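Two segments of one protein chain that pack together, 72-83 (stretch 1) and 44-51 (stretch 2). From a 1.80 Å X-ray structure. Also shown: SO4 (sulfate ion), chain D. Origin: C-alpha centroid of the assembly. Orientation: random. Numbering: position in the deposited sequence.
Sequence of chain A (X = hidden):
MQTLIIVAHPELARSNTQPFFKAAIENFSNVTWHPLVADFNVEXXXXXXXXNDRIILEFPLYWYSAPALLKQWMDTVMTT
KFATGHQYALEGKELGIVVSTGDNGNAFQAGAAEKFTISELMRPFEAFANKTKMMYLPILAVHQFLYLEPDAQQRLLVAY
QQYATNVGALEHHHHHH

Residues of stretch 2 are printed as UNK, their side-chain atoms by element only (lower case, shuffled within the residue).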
# COMPACT_ATOMS: atom_id res chain seq x y z
N GLN A 72 -4.69 6.75 2.72
CA GLN A 72 -5.15 7.64 3.79
C GLN A 72 -6.63 7.39 4.13
O GLN A 72 -7.01 7.38 5.29
CB GLN A 72 -4.92 9.11 3.46
CG GLN A 72 -5.16 10.06 4.66
CD GLN A 72 -4.15 9.82 5.78
OE1 GLN A 72 -4.39 9.02 6.69
NE2 GLN A 72 -3.00 10.45 5.68
N TRP A 73 -7.45 7.20 3.10
CA TRP A 73 -8.89 6.92 3.30
C TRP A 73 -9.06 5.60 4.03
O TRP A 73 -9.86 5.50 4.96
CB TRP A 73 -9.55 6.91 1.91
CG TRP A 73 -11.03 6.65 1.82
CD1 TRP A 73 -12.03 7.58 1.83
CD2 TRP A 73 -11.64 5.40 1.56
NE1 TRP A 73 -13.25 6.96 1.64
CE2 TRP A 73 -13.04 5.62 1.49
CE3 TRP A 73 -11.16 4.09 1.45
CZ2 TRP A 73 -13.95 4.58 1.27
CZ3 TRP A 73 -12.08 3.05 1.20
CH2 TRP A 73 -13.46 3.31 1.12
N MSE A 74 -8.28 4.59 3.64
CA MSE A 74 -8.32 3.30 4.32
C MSE A 74 -7.95 3.47 5.80
O MSE A 74 -8.64 2.96 6.68
CB MSE A 74 -7.36 2.29 3.66
CG MSE A 74 -7.72 1.93 2.23
SE MSE A 74 -9.24 0.69 2.22
CE MSE A 74 -8.45 -0.78 3.24
N ASP A 75 -6.87 4.21 6.06
CA ASP A 75 -6.32 4.38 7.42
C ASP A 75 -7.28 5.14 8.35
O ASP A 75 -7.28 4.92 9.56
CB ASP A 75 -4.98 5.15 7.36
CG ASP A 75 -3.82 4.34 6.73
OD1 ASP A 75 -3.98 3.14 6.48
OD2 ASP A 75 -2.75 4.95 6.49
N THR A 76 -8.07 6.04 7.78
CA THR A 76 -8.85 7.00 8.57
C THR A 76 -10.35 6.67 8.60
O THR A 76 -11.00 6.81 9.64
CB THR A 76 -8.61 8.44 8.05
OG1 THR A 76 -7.19 8.70 7.97
CG2 THR A 76 -9.19 9.45 8.99
N VAL A 77 -10.89 6.23 7.47
CA VAL A 77 -12.31 5.89 7.37
C VAL A 77 -12.55 4.51 7.97
O VAL A 77 -13.57 4.27 8.63
CB VAL A 77 -12.82 5.96 5.89
CG1 VAL A 77 -14.24 5.36 5.74
CG2 VAL A 77 -12.81 7.38 5.37
N MSE A 78 -11.63 3.58 7.70
CA MSE A 78 -11.79 2.20 8.14
C MSE A 78 -11.18 2.05 9.53
O MSE A 78 -10.08 1.51 9.70
CB MSE A 78 -11.16 1.21 7.16
CG MSE A 78 -11.70 1.30 5.75
SE MSE A 78 -13.64 1.11 5.69
CE MSE A 78 -13.76 0.85 3.73
N THR A 79 -11.89 2.55 10.53
CA THR A 79 -11.42 2.44 11.90
C THR A 79 -11.71 1.04 12.45
O THR A 79 -12.52 0.31 11.91
CB THR A 79 -12.07 3.49 12.82
OG1 THR A 79 -13.49 3.32 12.80
CG2 THR A 79 -11.70 4.90 12.36
N THR A 80 -11.02 0.68 13.53
CA THR A 80 -11.33 -0.54 14.27
C THR A 80 -12.80 -0.57 14.66
O THR A 80 -13.47 -1.59 14.46
CB THR A 80 -10.44 -0.63 15.52
OG1 THR A 80 -9.08 -0.64 15.10
CG2 THR A 80 -10.73 -1.89 16.30
N LYS A 81 -13.29 0.55 15.21
CA LYS A 81 -14.66 0.69 15.71
C LYS A 81 -15.70 0.45 14.61
O LYS A 81 -16.75 -0.15 14.85
CB LYS A 81 -14.86 2.10 16.31
CG LYS A 81 -16.13 2.30 17.15
CD LYS A 81 -16.49 3.79 17.26
CE LYS A 81 -17.28 4.15 18.51
NZ LYS A 81 -18.21 3.09 19.03
N PHE A 82 -15.41 0.93 13.41
CA PHE A 82 -16.36 0.86 12.30
C PHE A 82 -16.25 -0.46 11.53
O PHE A 82 -17.24 -1.20 11.39
CB PHE A 82 -16.14 2.08 11.38
CG PHE A 82 -17.04 2.12 10.17
CD1 PHE A 82 -18.37 2.49 10.29
CD2 PHE A 82 -16.53 1.84 8.91
CE1 PHE A 82 -19.21 2.54 9.17
CE2 PHE A 82 -17.35 1.89 7.77
CZ PHE A 82 -18.69 2.26 7.90
N ALA A 83 -15.04 -0.76 11.07
CA ALA A 83 -14.80 -1.87 10.15
C ALA A 83 -14.67 -3.22 10.84
O ALA A 83 -14.93 -4.25 10.22
CB ALA A 83 -13.58 -1.58 9.30
N UNK A 44 -19.11 11.27 6.43
CA UNK A 44 -19.74 11.19 5.11
C UNK A 44 -19.30 9.95 4.34
O UNK A 44 -20.13 9.29 3.71
n UNK A 44 -21.65 12.74 1.21
o UNK A 44 -21.98 11.22 2.86
c UNK A 44 -21.25 12.05 2.29
c UNK A 44 -19.79 12.31 2.74
c UNK A 44 -19.55 12.46 4.28
N UNK A 45 -18.00 9.63 4.38
CA UNK A 45 -17.48 8.43 3.73
C UNK A 45 -18.07 7.16 4.36
O UNK A 45 -18.48 6.23 3.64
c UNK A 45 -15.49 9.62 1.57
o UNK A 45 -15.47 8.54 0.93
c UNK A 45 -15.94 8.40 3.79
c UNK A 45 -15.25 9.58 3.08
o UNK A 45 -15.69 10.74 1.02
N UNK A 46 -18.14 7.12 5.69
CA UNK A 46 -18.75 5.98 6.37
C UNK A 46 -20.22 5.84 6.00
O UNK A 46 -20.71 4.73 5.79
c UNK A 46 -16.93 5.82 9.80
o UNK A 46 -17.81 6.25 10.53
n UNK A 46 -15.72 5.48 10.24
c UNK A 46 -17.16 5.68 8.31
c UNK A 46 -18.57 6.08 7.89
N UNK A 47 -20.91 6.98 5.92
CA UNK A 47 -22.31 6.99 5.51
C UNK A 47 -22.49 6.37 4.13
O UNK A 47 -23.40 5.56 3.94
c UNK A 47 -22.87 8.40 5.50
o UNK A 47 -24.26 8.34 5.21
N UNK A 48 -21.64 6.74 3.18
CA UNK A 48 -21.74 6.19 1.83
C UNK A 48 -21.49 4.68 1.82
O UNK A 48 -22.20 3.93 1.14
c UNK A 48 -19.98 8.94 -0.31
c UNK A 48 -21.12 8.35 0.53
c UNK A 48 -20.77 6.90 0.88
c UNK A 48 -22.44 8.42 -0.24
N UNK A 49 -20.50 4.23 2.58
CA UNK A 49 -20.26 2.79 2.69
C UNK A 49 -21.48 2.03 3.21
O UNK A 49 -21.86 0.99 2.65
c UNK A 49 -17.26 2.00 1.91
c UNK A 49 -17.73 2.96 2.97
c UNK A 49 -19.05 2.51 3.58
c UNK A 49 -16.69 3.03 4.08
N UNK A 50 -22.10 2.57 4.26
CA UNK A 50 -23.24 1.90 4.88
C UNK A 50 -24.41 1.78 3.91
O UNK A 50 -25.21 0.85 4.04
c UNK A 50 -22.64 1.10 7.86
c UNK A 50 -23.30 3.41 8.52
c UNK A 50 -22.76 2.53 7.39
c UNK A 50 -23.67 2.64 6.15
N UNK A 51 -24.51 2.71 2.97
CA UNK A 51 -25.64 2.81 2.04
C UNK A 51 -25.44 1.95 0.79
O UNK A 51 -26.31 1.90 -0.07
c UNK A 51 -25.84 4.26 1.61
o UNK A 51 -25.76 7.52 3.01
c UNK A 51 -26.28 6.66 2.29
c UNK A 51 -26.31 5.20 2.71
n UNK A 51 -26.81 6.96 1.11
S SO4 D . -10.03 3.24 16.02
O1 SO4 D . -9.16 2.96 17.17
O2 SO4 D . -10.04 4.69 15.79
O3 SO4 D . -9.46 2.61 14.82
O4 SO4 D . -11.40 2.75 16.29
O HOH W 1 -15.09 5.46 13.16

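Position 44 carries three carbons in a row, the last bearing one oxygen and one nitrogen: an amide on a two-carbon arm. It lies out of reach of stretch 1 and is exposed, where a polar amide is at ease. This is Gln44.

Position 45 again has three carbons, but the third holds two oxygens, a carboxylate. One of these oxygens lies 2.8 Å from Trp73 NE1, near the plane of the indole ring, and the CB is 3.7 Å from Val77 CG2. The residue is Glu45. Its OE1 accepts a hydrogen bond from the indole nitrogen, and OE2 is satisfied elsewhere in the structure, so this buried carboxylate does not lack partners.

Position 46 repeats the pattern of three carbons ending in one oxygen and one nitrogen. The nitrogen sits 2.9 Å from Val77 O, which already takes a weak bond from Thr79 N and here accepts a second; an amide can supply that donor where a carboxylate could not. This is Gln46. Its NE2 donates to that carbonyl at a nearly straight 170°, and also to a water, 3.0 Å from NE2, that is hydrogen-bonded to Thr79 OG1. Behind the amide, CG lies 3.6 Å from the centroid of the Phe82 ring, almost on the ring normal, a CH-pi contact.

Position 47 has one carbon and one oxygen, and its CA-to-CB bond points away from stretch 1. It is Ser47, a small polar residue whose OG donates a hydrogen bond within its own stretch.

Position 48 shows four carbons, forked at the second, with no contact to stretch 1: Leu48. The contact imposes no demand here, and leucine, a good helix former, suits a position in helix 44-50.

Position 49 has the same forked four-carbon side chain, now directed toward stretch 1. Its carbons touch Trp73, Val77, Met78 (a selenomethionine) and Phe82. Leu49 suits this buried, apolar setting: CD1 lies 3.7 Å from Met78 CE, 3.8 Å from Val77 CG1 and 3.9 Å from Phe82 CE2, and CD2 is 4.1 Å from Trp73 CH2.

Position 50, once more four carbons forked at the second, starts sideways but brings its end nearer. Leu50 places CD2 3.9 Å from Phe82 CE1, an apolar contact on an otherwise exposed residue.

Position 51 has three carbons, the third with one oxygen and one nitrogen, out of reach of stretch 1. In Gln51, OE1 accepts from Ser47 OG at 2.8 Å.

The helices 72-77 and 44-50 cross at right angles, their axes 11.1 Å apart at closest approach. Leu49 fills an apolar pocket, while Glu45 and Gln46 each add a hydrogen bond. Beyond the first helix, Phe82 packs against Gln46, Leu49 and Leu50, extending the contact.

Stretch 2 (44-51) QEQSLLLQ
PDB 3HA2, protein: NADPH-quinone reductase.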